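Local coordinates for protein homospermidine synthase (PDB 2PH5) that probably makes the polyamine homospermidine, as a member of the saccharopine dehydrogenase-like family, and binds the dinucleotide NAD, at residues Gly157-Leu162 / Ile203-Gln208; Leu162-Ile167 / Ile297-Phe302; Ser278-Leu283 / Ala370-Ser375; Val396-Ile401 / Lys431-Lys436. All coordinates share one frame; numbering follows the deposited sequence.

Helix 158-176 ties the four contacts together around a mixed beta sheet and a bound NAD. Contact 1 sets its first turn, which grips the nicotinamide carboxamide, beside strand 202-213; contact 2 shares Leu162 and packs the next turn against helix 295-302, the two centres about 9 Å apart. Contact 4 comes to the coenzyme from helix 391-408, its centre about 13 Å from that of contact 1, and Leu162 packs against both Ser399 and Leu434. Contact 3 lies further out, where the side chain of Trp372 is about 14 Å from NAD; it is joined to contact 1 through His204 and Ser278 and to contact 4 through Ser375 OG and Leu434 O, 2.8 Å apart.

Contact 1 of 4, residues Gly157-Leu162 / Ile203-Gln208; sequences GANPGL and IHVAEQ. With NAD (nicotinamide-adenine-dinucleotide), chain C.
Asn159 and Val205 mark the point of nearest approach between the start of helix 158-176 and an extended strand, with their CA atoms 8.4 Å apart. The helix opens irregularly. Gly157 holds the N-cap position, the peptide bond before Pro160 is cis, and Leu162 N reaches back to Gly157 O in a wide, pi-type turn. That turn exposes main-chain groups to a ligand, illustrating how an irregular helix start can serve as a binding site. The carboxamide oxygen O7N of NAD accepts a nearly straight bond from Asn159 N (2.8 Å, 167°) and a weak one from Ala158 N, while the amide nitrogen N7N of NAD donates to Pro160 O at 3.0 Å. Gripped at both ends, the carboxamide is fixed in rotation, and Gly157, with no side chain, lets it come close. Asn159 CG lies between backbone N and carbonyl carbon (chi1 65°), which turns the amide toward the strand: its OD1 touches Val205 CG1 at 3.7 Å, and its ND2 makes a further weak bond to O7N of NAD. The carboxylate of Glu207, extended from the strand, is tilted 57° from this amide. A water bridges the two, donating to Glu207 OE1 at 3.1 Å and weakly accepting from Asn159 ND2. Glu207 OE1 is also bonded to Tyr319 OH. Strand 202-213 lies between strands 311-322 and 352-364 of the mixed sheet; Tyr319 and Leu359 of these neighbours touch Asn159, and Val396 of helix 391-408 packs on Ala158.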
# COMPACT_ATOMS: atom_id res chain seq x y z
N GLY A 157 14.36 -23.91 -3.61
CA GLY A 157 14.86 -22.54 -3.56
C GLY A 157 14.72 -22.11 -2.11
O GLY A 157 14.77 -22.96 -1.23
N ALA A 158 14.55 -20.82 -1.85
CA ALA A 158 14.39 -20.35 -0.49
C ALA A 158 13.01 -20.86 -0.04
O ALA A 158 12.87 -21.49 1.00
CB ALA A 158 14.47 -18.83 -0.42
N ASN A 159 11.99 -20.57 -0.83
CA ASN A 159 10.66 -21.08 -0.53
C ASN A 159 9.84 -21.11 -1.80
O ASN A 159 9.57 -20.08 -2.41
CB ASN A 159 9.93 -20.27 0.57
CG ASN A 159 9.62 -18.87 0.15
OD1 ASN A 159 8.71 -18.24 0.71
ND2 ASN A 159 10.37 -18.34 -0.81
N PRO A 160 9.44 -22.32 -2.22
CA PRO A 160 9.71 -23.61 -1.57
C PRO A 160 11.19 -23.96 -1.49
O PRO A 160 11.99 -23.49 -2.30
CB PRO A 160 8.96 -24.58 -2.46
CG PRO A 160 9.20 -23.99 -3.81
CD PRO A 160 8.91 -22.52 -3.57
N GLY A 161 11.54 -24.80 -0.51
CA GLY A 161 12.92 -25.23 -0.37
C GLY A 161 13.47 -25.10 1.03
O GLY A 161 13.19 -25.91 1.90
N LEU A 162 14.28 -24.06 1.22
CA LEU A 162 14.89 -23.78 2.50
C LEU A 162 13.86 -23.81 3.61
O LEU A 162 14.14 -24.25 4.73
CB LEU A 162 15.55 -22.41 2.44
CG LEU A 162 16.32 -21.93 3.65
CD1 LEU A 162 17.46 -22.90 3.97
CD2 LEU A 162 16.87 -20.55 3.35
N ILE A 203 1.27 -23.48 10.92
CA ILE A 203 2.62 -23.11 10.50
C ILE A 203 2.53 -22.04 9.42
O ILE A 203 1.84 -22.21 8.42
CB ILE A 203 3.38 -24.31 9.89
CG1 ILE A 203 3.67 -25.38 10.95
CG2 ILE A 203 4.68 -23.82 9.26
CD1 ILE A 203 4.53 -26.54 10.42
N HIS A 204 3.24 -20.93 9.61
CA HIS A 204 3.26 -19.86 8.61
C HIS A 204 4.66 -19.73 8.03
O HIS A 204 5.66 -20.00 8.70
CB HIS A 204 2.92 -18.50 9.23
CG HIS A 204 1.47 -18.28 9.51
ND1 HIS A 204 1.01 -17.17 10.19
CD2 HIS A 204 0.38 -19.02 9.23
CE1 HIS A 204 -0.30 -17.24 10.31
NE2 HIS A 204 -0.71 -18.36 9.74
N VAL A 205 4.72 -19.32 6.77
CA VAL A 205 5.98 -19.03 6.13
C VAL A 205 5.85 -17.52 6.26
O VAL A 205 5.11 -16.89 5.50
CB VAL A 205 6.02 -19.44 4.64
CG1 VAL A 205 7.33 -18.99 4.01
CG2 VAL A 205 5.88 -20.97 4.51
N ALA A 206 6.50 -16.97 7.28
CA ALA A 206 6.43 -15.54 7.55
C ALA A 206 7.68 -14.83 7.07
O ALA A 206 8.78 -15.09 7.56
CB ALA A 206 6.22 -15.31 9.04
N GLU A 207 7.51 -13.95 6.09
CA GLU A 207 8.62 -13.21 5.52
C GLU A 207 8.27 -11.73 5.46
O GLU A 207 7.13 -11.36 5.21
CB GLU A 207 8.95 -13.71 4.11
CG GLU A 207 10.07 -12.95 3.41
CD GLU A 207 10.33 -13.44 1.99
OE1 GLU A 207 9.78 -14.50 1.62
OE2 GLU A 207 11.09 -12.77 1.25
N GLN A 208 9.28 -10.90 5.69
CA GLN A 208 9.08 -9.47 5.65
C GLN A 208 10.30 -8.82 5.02
O GLN A 208 11.37 -8.79 5.61
CB GLN A 208 8.85 -8.97 7.07
CG GLN A 208 7.85 -7.84 7.14
CD GLN A 208 7.14 -7.82 8.47
OE1 GLN A 208 6.52 -6.82 8.85
NE2 GLN A 208 7.22 -8.94 9.20
PA NAD C . 13.36 -14.57 -14.76
O1A NAD C . 12.10 -14.36 -15.56
O2A NAD C . 14.07 -13.38 -14.23
O5B NAD C . 14.43 -15.44 -15.62
C5B NAD C . 14.02 -16.62 -16.31
C4B NAD C . 14.99 -16.85 -17.48
O4B NAD C . 14.52 -18.00 -18.15
C3B NAD C . 15.04 -15.72 -18.51
O3B NAD C . 16.38 -15.27 -18.70
C2B NAD C . 14.46 -16.32 -19.76
O2B NAD C . 14.98 -15.82 -20.97
C1B NAD C . 14.66 -17.82 -19.55
N9A NAD C . 13.68 -18.70 -20.20
C8A NAD C . 12.34 -18.35 -20.43
N7A NAD C . 11.89 -18.84 -21.60
C5A NAD C . 12.94 -19.50 -22.15
C6A NAD C . 13.05 -20.21 -23.35
N6A NAD C . 12.05 -20.38 -24.21
N1A NAD C . 14.28 -20.78 -23.63
C2A NAD C . 15.37 -20.66 -22.78
N3A NAD C . 15.27 -19.97 -21.59
C4A NAD C . 14.06 -19.42 -21.31
O3 NAD C . 12.92 -15.47 -13.54
PN NAD C . 13.73 -16.17 -12.34
O1N NAD C . 13.00 -15.84 -11.08
O2N NAD C . 15.18 -15.78 -12.47
O5D NAD C . 13.42 -17.63 -12.84
C5D NAD C . 13.81 -18.83 -12.21
C4D NAD C . 12.60 -19.29 -11.44
O4D NAD C . 12.96 -19.50 -10.10
C3D NAD C . 11.11 -19.53 -11.55
O3D NAD C . 10.83 -20.83 -12.06
C2D NAD C . 10.65 -19.34 -10.12
O2D NAD C . 9.44 -19.98 -9.83
C1D NAD C . 11.84 -19.85 -9.31
N1N NAD C . 12.10 -19.18 -8.01
C2N NAD C . 12.10 -19.92 -6.85
C3N NAD C . 12.37 -19.24 -5.64
C7N NAD C . 12.41 -19.96 -4.33
O7N NAD C . 12.69 -19.21 -3.22
N7N NAD C . 12.20 -21.25 -4.22
C4N NAD C . 12.63 -17.83 -5.62
C5N NAD C . 12.62 -17.12 -6.83
C6N NAD C . 12.35 -17.77 -8.02
O HOH W 1 10.33 -14.97 -1.44

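Contact 2 of 4, residues Leu162-Ile167 / Ile297-Phe302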
# COMPACT_ATOMS: atom_id res chain seq x y z
N LEU A 162 14.28 -24.06 1.22
CA LEU A 162 14.89 -23.78 2.50
C LEU A 162 13.86 -23.81 3.61
O LEU A 162 14.14 -24.25 4.73
CB LEU A 162 15.55 -22.41 2.44
CG LEU A 162 16.32 -21.93 3.65
CD1 LEU A 162 17.46 -22.90 3.97
CD2 LEU A 162 16.87 -20.55 3.35
N VAL A 163 12.65 -23.34 3.30
CA VAL A 163 11.56 -23.27 4.26
C VAL A 163 11.23 -24.62 4.90
O VAL A 163 10.96 -24.70 6.10
CB VAL A 163 10.31 -22.63 3.58
CG1 VAL A 163 9.02 -23.20 4.16
CG2 VAL A 163 10.34 -21.13 3.81
N SER A 164 11.27 -25.67 4.09
CA SER A 164 11.01 -27.01 4.57
C SER A 164 12.09 -27.37 5.60
O SER A 164 11.79 -27.90 6.67
CB SER A 164 11.03 -27.98 3.39
OG SER A 164 11.15 -29.32 3.80
N HIS A 165 13.34 -27.06 5.30
CA HIS A 165 14.40 -27.36 6.25
C HIS A 165 14.29 -26.54 7.52
O HIS A 165 14.75 -26.99 8.58
CB HIS A 165 15.76 -27.16 5.60
CG HIS A 165 15.96 -27.98 4.37
ND1 HIS A 165 16.35 -27.43 3.17
CD2 HIS A 165 15.78 -29.30 4.14
CE1 HIS A 165 16.40 -28.38 2.25
NE2 HIS A 165 16.05 -29.52 2.82
N PHE A 166 13.69 -25.36 7.44
CA PHE A 166 13.54 -24.53 8.63
C PHE A 166 12.47 -25.13 9.54
O PHE A 166 12.58 -25.08 10.76
CB PHE A 166 13.16 -23.08 8.28
CG PHE A 166 14.31 -22.24 7.74
CD1 PHE A 166 15.63 -22.52 8.09
CD2 PHE A 166 14.05 -21.14 6.92
CE1 PHE A 166 16.68 -21.71 7.64
CE2 PHE A 166 15.09 -20.31 6.46
CZ PHE A 166 16.41 -20.60 6.82
N ILE A 167 11.43 -25.70 8.95
CA ILE A 167 10.37 -26.29 9.75
C ILE A 167 10.90 -27.45 10.59
O ILE A 167 10.62 -27.54 11.78
CB ILE A 167 9.19 -26.74 8.86
CG1 ILE A 167 8.35 -25.51 8.48
CG2 ILE A 167 8.33 -27.77 9.60
CD1 ILE A 167 7.24 -25.79 7.48
N ILE A 297 0.84 -27.57 -0.20
CA ILE A 297 0.23 -28.89 -0.18
C ILE A 297 1.23 -29.97 0.21
O ILE A 297 0.90 -30.89 0.97
CB ILE A 297 -0.36 -29.23 -1.55
CG1 ILE A 297 -1.27 -28.08 -2.01
CG2 ILE A 297 -1.12 -30.55 -1.47
CD1 ILE A 297 -2.25 -27.60 -0.96
N SER A 298 2.45 -29.86 -0.31
CA SER A 298 3.49 -30.83 -0.01
C SER A 298 3.85 -30.83 1.47
O SER A 298 4.03 -31.89 2.07
CB SER A 298 4.73 -30.55 -0.86
OG SER A 298 5.21 -29.24 -0.63
N LEU A 299 3.95 -29.65 2.08
CA LEU A 299 4.29 -29.57 3.49
C LEU A 299 3.15 -30.07 4.36
O LEU A 299 3.37 -30.82 5.31
CB LEU A 299 4.62 -28.13 3.90
CG LEU A 299 5.96 -27.59 3.39
CD1 LEU A 299 6.14 -26.14 3.79
CD2 LEU A 299 7.08 -28.46 3.95
N THR A 300 1.93 -29.66 4.03
CA THR A 300 0.76 -30.08 4.80
C THR A 300 0.67 -31.60 4.88
O THR A 300 0.55 -32.16 5.98
CB THR A 300 -0.53 -29.51 4.19
OG1 THR A 300 -0.48 -28.08 4.21
CG2 THR A 300 -1.74 -29.97 4.98
N ASN A 301 0.72 -32.27 3.73
CA ASN A 301 0.66 -33.72 3.68
C ASN A 301 1.85 -34.32 4.43
O ASN A 301 1.72 -35.32 5.13
CB ASN A 301 0.66 -34.21 2.22
CG ASN A 301 -0.63 -33.88 1.48
OD1 ASN A 301 -1.60 -33.43 2.09
ND2 ASN A 301 -0.65 -34.13 0.18
N PHE A 302 3.01 -33.69 4.28
CA PHE A 302 4.22 -34.16 4.95
C PHE A 302 4.04 -34.16 6.47
O PHE A 302 4.69 -34.92 7.17
CB PHE A 302 5.40 -33.26 4.58
CG PHE A 302 6.72 -33.73 5.13
CD1 PHE A 302 7.33 -34.88 4.62
CD2 PHE A 302 7.36 -33.02 6.14
CE1 PHE A 302 8.57 -35.31 5.11
CE2 PHE A 302 8.59 -33.44 6.64
CZ PHE A 302 9.20 -34.60 6.12
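Leu299 carries the apolar part of this contact almost alone, pointing from helix 297-302 into three residues of the segment Leu162-Ile167. Its two methyl groups divide the work. CD1 meets the tip of Ile167, CD1 to CD1 at 3.9 Å, and also Val163 CG1 at 4.1 Å, so that it sits against two side chains one helical turn apart. CD2 turns to the other side and lies against Ser164, 4.0 Å from that residue's CB. The chain of Leu299 crosses that of Val163 at about a right angle and that of Ile167 at a slant. Its CG stands anti to the carbonyl carbon (chi1 -72°), an arrangement that sends the forked end out toward the neighbouring helix.

Two hydroxyls of helix 295-302 find partners beyond the contact: Ser298 OG is hydrogen-bonded to Glu419 OE2, and Thr300 OG1 bonds back to Thr296 O, in its own helix. The Glu419 side chain also touches Ser164 and Leu299.

The backbones run nearly parallel, at a crossing angle of -24°, but their axes stay 11.5 Å apart, a wide spacing that one long leucine spans. Beneath them lies the mixed sheet: Val361 touches Val163, Phe166 and Ile167, while Val317 touches Thr300. The principle is that of a two-layer alpha/beta domain, in which neighbouring helices on a sheet are joined by apolar side chains, in keeping with the saccharopine dehydrogenase C-terminal family.

Contact 3 of 4, residues Ser278-Leu283 / Ala370-Ser375; sequences SWTPTL and AYWYGS
Trp279 and Trp372 both hold CG anti to the backbone N, chi1 -174° and -172°, and these extended torsions carry the two indoles out of the main chain until they meet at a slant. Trp372 belongs to strand 370-378 of the mixed sheet, whereas Trp279 follows strand 275-278 in a loop laid over that sheet, so the contact is a loop seated on a sheet face by aromatic packing. The pair is an offset edge-to-face (T-shaped) one: the six-membered ring of Trp279 presents its edge to the five-membered ring of Trp372, with planes at 74° and centroids 6.0 Å apart. Along that edge, Trp279 CZ3 comes to 3.5 Å from Trp372 CB.

Pro281 stands over the same indole with its CG-CD side turned to the face. Its CD lies 3.5 Å from the centroid of the six-membered ring of Trp372, a CH-pi contact over the face, and its CG reaches the rim at Trp372 CE3, also 3.5 Å away. The polar groups look to other strands: Trp372 NE1 makes a weak bond to Ala206 O, and Thr280 OG1 is bonded to Glu358 OE1. Trp444 meets the ring of Trp279. At the far end of the large indole, Gly374, two residues along the strand, offers no side chain, and Trp372 CH2 lies 3.5 Å from Gly374 CA.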
# COMPACT_ATOMS: atom_id res chain seq x y z
N SER A 278 0.44 -12.33 11.11
CA SER A 278 1.55 -13.20 11.42
C SER A 278 2.60 -12.46 12.26
O SER A 278 2.34 -11.37 12.77
CB SER A 278 2.16 -13.74 10.12
OG SER A 278 3.08 -14.78 10.37
N TRP A 279 3.79 -13.05 12.39
CA TRP A 279 4.81 -12.43 13.22
C TRP A 279 6.23 -12.66 12.71
O TRP A 279 6.54 -13.72 12.17
CB TRP A 279 4.71 -12.98 14.64
CG TRP A 279 5.62 -12.31 15.61
CD1 TRP A 279 5.35 -11.20 16.35
CD2 TRP A 279 6.94 -12.72 15.97
NE1 TRP A 279 6.41 -10.89 17.15
CE2 TRP A 279 7.41 -11.81 16.94
CE3 TRP A 279 7.78 -13.77 15.56
CZ2 TRP A 279 8.69 -11.91 17.52
CZ3 TRP A 279 9.04 -13.87 16.13
CH2 TRP A 279 9.48 -12.94 17.10
N THR A 280 7.07 -11.66 12.92
CA THR A 280 8.47 -11.70 12.50
C THR A 280 9.29 -11.13 13.67
O THR A 280 8.85 -10.21 14.35
CB THR A 280 8.66 -10.86 11.21
OG1 THR A 280 9.70 -11.43 10.41
CG2 THR A 280 9.01 -9.41 11.55
N PRO A 281 10.49 -11.68 13.92
CA PRO A 281 11.32 -11.19 15.03
C PRO A 281 11.75 -9.72 14.99
O PRO A 281 11.56 -8.99 15.96
CB PRO A 281 12.49 -12.17 15.05
CG PRO A 281 12.57 -12.68 13.64
CD PRO A 281 11.12 -12.83 13.25
N THR A 282 12.32 -9.27 13.87
CA THR A 282 12.77 -7.89 13.74
C THR A 282 11.67 -6.83 13.92
O THR A 282 11.82 -5.92 14.74
CB THR A 282 13.45 -7.66 12.39
OG1 THR A 282 14.55 -8.57 12.25
CG2 THR A 282 13.97 -6.24 12.28
N LEU A 283 10.58 -6.93 13.17
CA LEU A 283 9.50 -5.95 13.33
C LEU A 283 8.35 -6.42 14.21
O LEU A 283 7.71 -5.60 14.89
CB LEU A 283 8.94 -5.51 11.97
CG LEU A 283 9.71 -4.36 11.31
CD1 LEU A 283 9.96 -3.26 12.34
CD2 LEU A 283 11.04 -4.88 10.78
N ALA A 370 4.56 -18.97 20.51
CA ALA A 370 4.83 -19.02 19.08
C ALA A 370 6.34 -19.01 18.88
O ALA A 370 7.07 -18.32 19.59
CB ALA A 370 4.19 -17.84 18.37
N TYR A 371 6.80 -19.77 17.89
CA TYR A 371 8.22 -19.89 17.59
C TYR A 371 8.50 -19.56 16.12
O TYR A 371 7.82 -20.06 15.22
CB TYR A 371 8.68 -21.31 17.87
CG TYR A 371 10.17 -21.51 17.79
CD1 TYR A 371 11.01 -21.08 18.82
CD2 TYR A 371 10.75 -22.15 16.70
CE1 TYR A 371 12.38 -21.29 18.77
CE2 TYR A 371 12.11 -22.37 16.64
CZ TYR A 371 12.93 -21.94 17.68
OH TYR A 371 14.28 -22.16 17.62
N TRP A 372 9.50 -18.72 15.89
CA TRP A 372 9.88 -18.33 14.54
C TRP A 372 11.35 -18.66 14.33
O TRP A 372 12.21 -18.19 15.07
CB TRP A 372 9.68 -16.83 14.32
CG TRP A 372 9.87 -16.38 12.91
CD1 TRP A 372 8.88 -16.16 11.98
CD2 TRP A 372 11.11 -16.05 12.26
NE1 TRP A 372 9.43 -15.70 10.80
CE2 TRP A 372 10.79 -15.63 10.95
CE3 TRP A 372 12.45 -16.07 12.66
CZ2 TRP A 372 11.77 -15.23 10.04
CZ3 TRP A 372 13.43 -15.67 11.76
CH2 TRP A 372 13.08 -15.26 10.46
N TYR A 373 11.62 -19.47 13.31
CA TYR A 373 12.98 -19.84 12.99
C TYR A 373 13.22 -19.49 11.53
O TYR A 373 12.42 -19.86 10.67
CB TYR A 373 13.19 -21.34 13.22
CG TYR A 373 14.61 -21.77 13.00
CD1 TYR A 373 15.09 -22.03 11.73
CD2 TYR A 373 15.49 -21.89 14.08
CE1 TYR A 373 16.41 -22.40 11.52
CE2 TYR A 373 16.82 -22.26 13.89
CZ TYR A 373 17.27 -22.51 12.60
OH TYR A 373 18.57 -22.92 12.38
N GLY A 374 14.30 -18.77 11.25
CA GLY A 374 14.58 -18.38 9.88
C GLY A 374 15.84 -17.55 9.68
O GLY A 374 16.72 -17.50 10.54
N SER A 375 15.90 -16.89 8.53
CA SER A 375 17.04 -16.07 8.15
C SER A 375 16.73 -14.59 8.07
O SER A 375 15.74 -14.19 7.46
CB SER A 375 17.59 -16.53 6.80
OG SER A 375 18.29 -15.48 6.15

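Contact 4 of 4, residues Val396-Ile401 / Lys431-Lys436. With NAD (nicotinamide-adenine-dinucleotide), chain C.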
# COMPACT_ATOMS: atom_id res chain seq x y z
N VAL A 396 17.90 -17.26 -1.86
CA VAL A 396 17.42 -18.26 -2.81
C VAL A 396 18.56 -19.09 -3.39
O VAL A 396 18.45 -20.32 -3.48
CB VAL A 396 16.66 -17.61 -3.97
CG1 VAL A 396 15.95 -18.68 -4.78
CG2 VAL A 396 15.68 -16.59 -3.43
N VAL A 397 19.64 -18.43 -3.78
CA VAL A 397 20.76 -19.14 -4.37
C VAL A 397 21.58 -19.89 -3.31
O VAL A 397 22.24 -20.89 -3.61
CB VAL A 397 21.67 -18.18 -5.21
CG1 VAL A 397 20.85 -17.58 -6.34
CG2 VAL A 397 22.25 -17.08 -4.34
N ALA A 398 21.52 -19.41 -2.07
CA ALA A 398 22.24 -20.09 -1.00
C ALA A 398 21.65 -21.51 -0.90
O ALA A 398 22.38 -22.50 -0.82
CB ALA A 398 22.06 -19.34 0.33
N SER A 399 20.32 -21.59 -0.94
CA SER A 399 19.61 -22.86 -0.87
C SER A 399 19.92 -23.76 -2.07
O SER A 399 20.14 -24.97 -1.93
CB SER A 399 18.11 -22.61 -0.81
OG SER A 399 17.82 -21.63 0.18
N MSE A 400 19.95 -23.16 -3.26
CA MSE A 400 20.23 -23.91 -4.47
C MSE A 400 21.64 -24.48 -4.51
O MSE A 400 21.82 -25.66 -4.80
CB MSE A 400 20.01 -23.02 -5.69
CG MSE A 400 18.60 -22.54 -5.80
SE MSE A 400 18.08 -22.40 -7.63
CE MSE A 400 17.52 -24.24 -7.90
N ILE A 401 22.63 -23.65 -4.21
CA ILE A 401 24.01 -24.11 -4.23
C ILE A 401 24.14 -25.25 -3.21
O ILE A 401 24.92 -26.17 -3.42
CB ILE A 401 25.03 -22.97 -3.89
CG1 ILE A 401 26.45 -23.36 -4.33
CG2 ILE A 401 25.08 -22.72 -2.38
CD1 ILE A 401 26.63 -23.54 -5.83
N LYS A 431 23.90 -21.69 5.75
CA LYS A 431 24.03 -20.80 6.91
C LYS A 431 24.98 -19.62 6.73
O LYS A 431 24.68 -18.52 7.17
CB LYS A 431 24.45 -21.63 8.13
CG LYS A 431 23.78 -21.23 9.43
CD LYS A 431 23.59 -22.45 10.34
CE LYS A 431 22.75 -22.11 11.59
NZ LYS A 431 22.41 -23.29 12.44
N PRO A 432 26.14 -19.85 6.10
CA PRO A 432 27.10 -18.75 5.90
C PRO A 432 26.61 -17.72 4.90
O PRO A 432 27.25 -16.69 4.69
CB PRO A 432 28.34 -19.48 5.37
CG PRO A 432 28.25 -20.81 6.04
CD PRO A 432 26.78 -21.15 5.86
N TYR A 433 25.45 -17.99 4.30
CA TYR A 433 24.87 -17.11 3.30
C TYR A 433 23.57 -16.47 3.76
O TYR A 433 23.00 -15.64 3.05
CB TYR A 433 24.60 -17.91 2.02
CG TYR A 433 25.82 -18.34 1.25
CD1 TYR A 433 26.53 -17.43 0.47
CD2 TYR A 433 26.26 -19.66 1.29
CE1 TYR A 433 27.63 -17.82 -0.27
CE2 TYR A 433 27.38 -20.07 0.55
CZ TYR A 433 28.06 -19.14 -0.23
OH TYR A 433 29.16 -19.51 -0.97
N LEU A 434 23.11 -16.85 4.95
CA LEU A 434 21.83 -16.36 5.46
C LEU A 434 21.87 -15.33 6.58
O LEU A 434 20.85 -15.05 7.21
CB LEU A 434 20.98 -17.57 5.88
CG LEU A 434 20.82 -18.65 4.80
CD1 LEU A 434 20.01 -19.82 5.33
CD2 LEU A 434 20.14 -18.04 3.60
N GLY A 435 23.04 -14.75 6.82
CA GLY A 435 23.17 -13.76 7.87
C GLY A 435 22.91 -14.39 9.23
O GLY A 435 23.39 -15.49 9.51
N LYS A 436 22.16 -13.70 10.07
CA LYS A 436 21.84 -14.24 11.37
C LYS A 436 20.64 -15.16 11.23
O LYS A 436 19.59 -14.76 10.74
CB LYS A 436 21.54 -13.12 12.36
CG LYS A 436 20.49 -12.15 11.90
CD LYS A 436 20.30 -11.03 12.91
CE LYS A 436 19.90 -11.57 14.28
NZ LYS A 436 19.43 -10.48 15.19
PA NAD C . 13.36 -14.57 -14.76
O1A NAD C . 12.10 -14.36 -15.56
O2A NAD C . 14.07 -13.38 -14.23
O5B NAD C . 14.43 -15.44 -15.62
C5B NAD C . 14.02 -16.62 -16.31
C4B NAD C . 14.99 -16.85 -17.48
O4B NAD C . 14.52 -18.00 -18.15
C3B NAD C . 15.04 -15.72 -18.51
O3B NAD C . 16.38 -15.27 -18.70
C2B NAD C . 14.46 -16.32 -19.76
O2B NAD C . 14.98 -15.82 -20.97
C1B NAD C . 14.66 -17.82 -19.55
N9A NAD C . 13.68 -18.70 -20.20
C8A NAD C . 12.34 -18.35 -20.43
N7A NAD C . 11.89 -18.84 -21.60
C5A NAD C . 12.94 -19.50 -22.15
C6A NAD C . 13.05 -20.21 -23.35
N6A NAD C . 12.05 -20.38 -24.21
N1A NAD C . 14.28 -20.78 -23.63
C2A NAD C . 15.37 -20.66 -22.78
N3A NAD C . 15.27 -19.97 -21.59
C4A NAD C . 14.06 -19.42 -21.31
O3 NAD C . 12.92 -15.47 -13.54
PN NAD C . 13.73 -16.17 -12.34
O1N NAD C . 13.00 -15.84 -11.08
O2N NAD C . 15.18 -15.78 -12.47
O5D NAD C . 13.42 -17.63 -12.84
C5D NAD C . 13.81 -18.83 -12.21
C4D NAD C . 12.60 -19.29 -11.44
O4D NAD C . 12.96 -19.50 -10.10
C3D NAD C . 11.11 -19.53 -11.55
O3D NAD C . 10.83 -20.83 -12.06
C2D NAD C . 10.65 -19.34 -10.12
O2D NAD C . 9.44 -19.98 -9.83
C1D NAD C . 11.84 -19.85 -9.31
N1N NAD C . 12.10 -19.18 -8.01
C2N NAD C . 12.10 -19.92 -6.85
C3N NAD C . 12.37 -19.24 -5.64
C7N NAD C . 12.41 -19.96 -4.33
O7N NAD C . 12.69 -19.21 -3.22
N7N NAD C . 12.20 -21.25 -4.22
C4N NAD C . 12.63 -17.83 -5.62
C5N NAD C . 12.62 -17.12 -6.83
C6N NAD C . 12.35 -17.77 -8.02
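The ring of Tyr433 meets Ala398 at its root, where Ala398 CB lies 4.0 Å from Tyr433 CG and 3.4 Å from Tyr433 CB. A second flat group, the nicotinamide ring of NAD, is approached from the same helix: Val396 CG1 stands above its plane at the C4N rim, 3.5 Å from NAD C4N, the carbon that carries hydride in NAD chemistry. Helix 391-408 is thus wedged between the coenzyme of a Rossmann-type nucleotide-binding domain and the loop after helix 423-430, so that one helix faces a ligand on one side and the protein core on another.

The small Ala398 allows a close approach, its CA being 5.9 Å from that of Tyr433. Leu434 comes up beside the tyrosine; with CG anti to the carbonyl carbon (chi1 -53°) and chi2 178°, CD2 faces the alanine methyl, while Leu162 and Phe166 of helix 158-176 pack against the same leucine. Leu31 of helix 23-35 touches Val397, Ile401 and Tyr433, and Tyr433 OH makes a weak bond to Glu34. The packing between helix and loop is completed by Leu434 CD2, 4.0 Å from Ala398 CB.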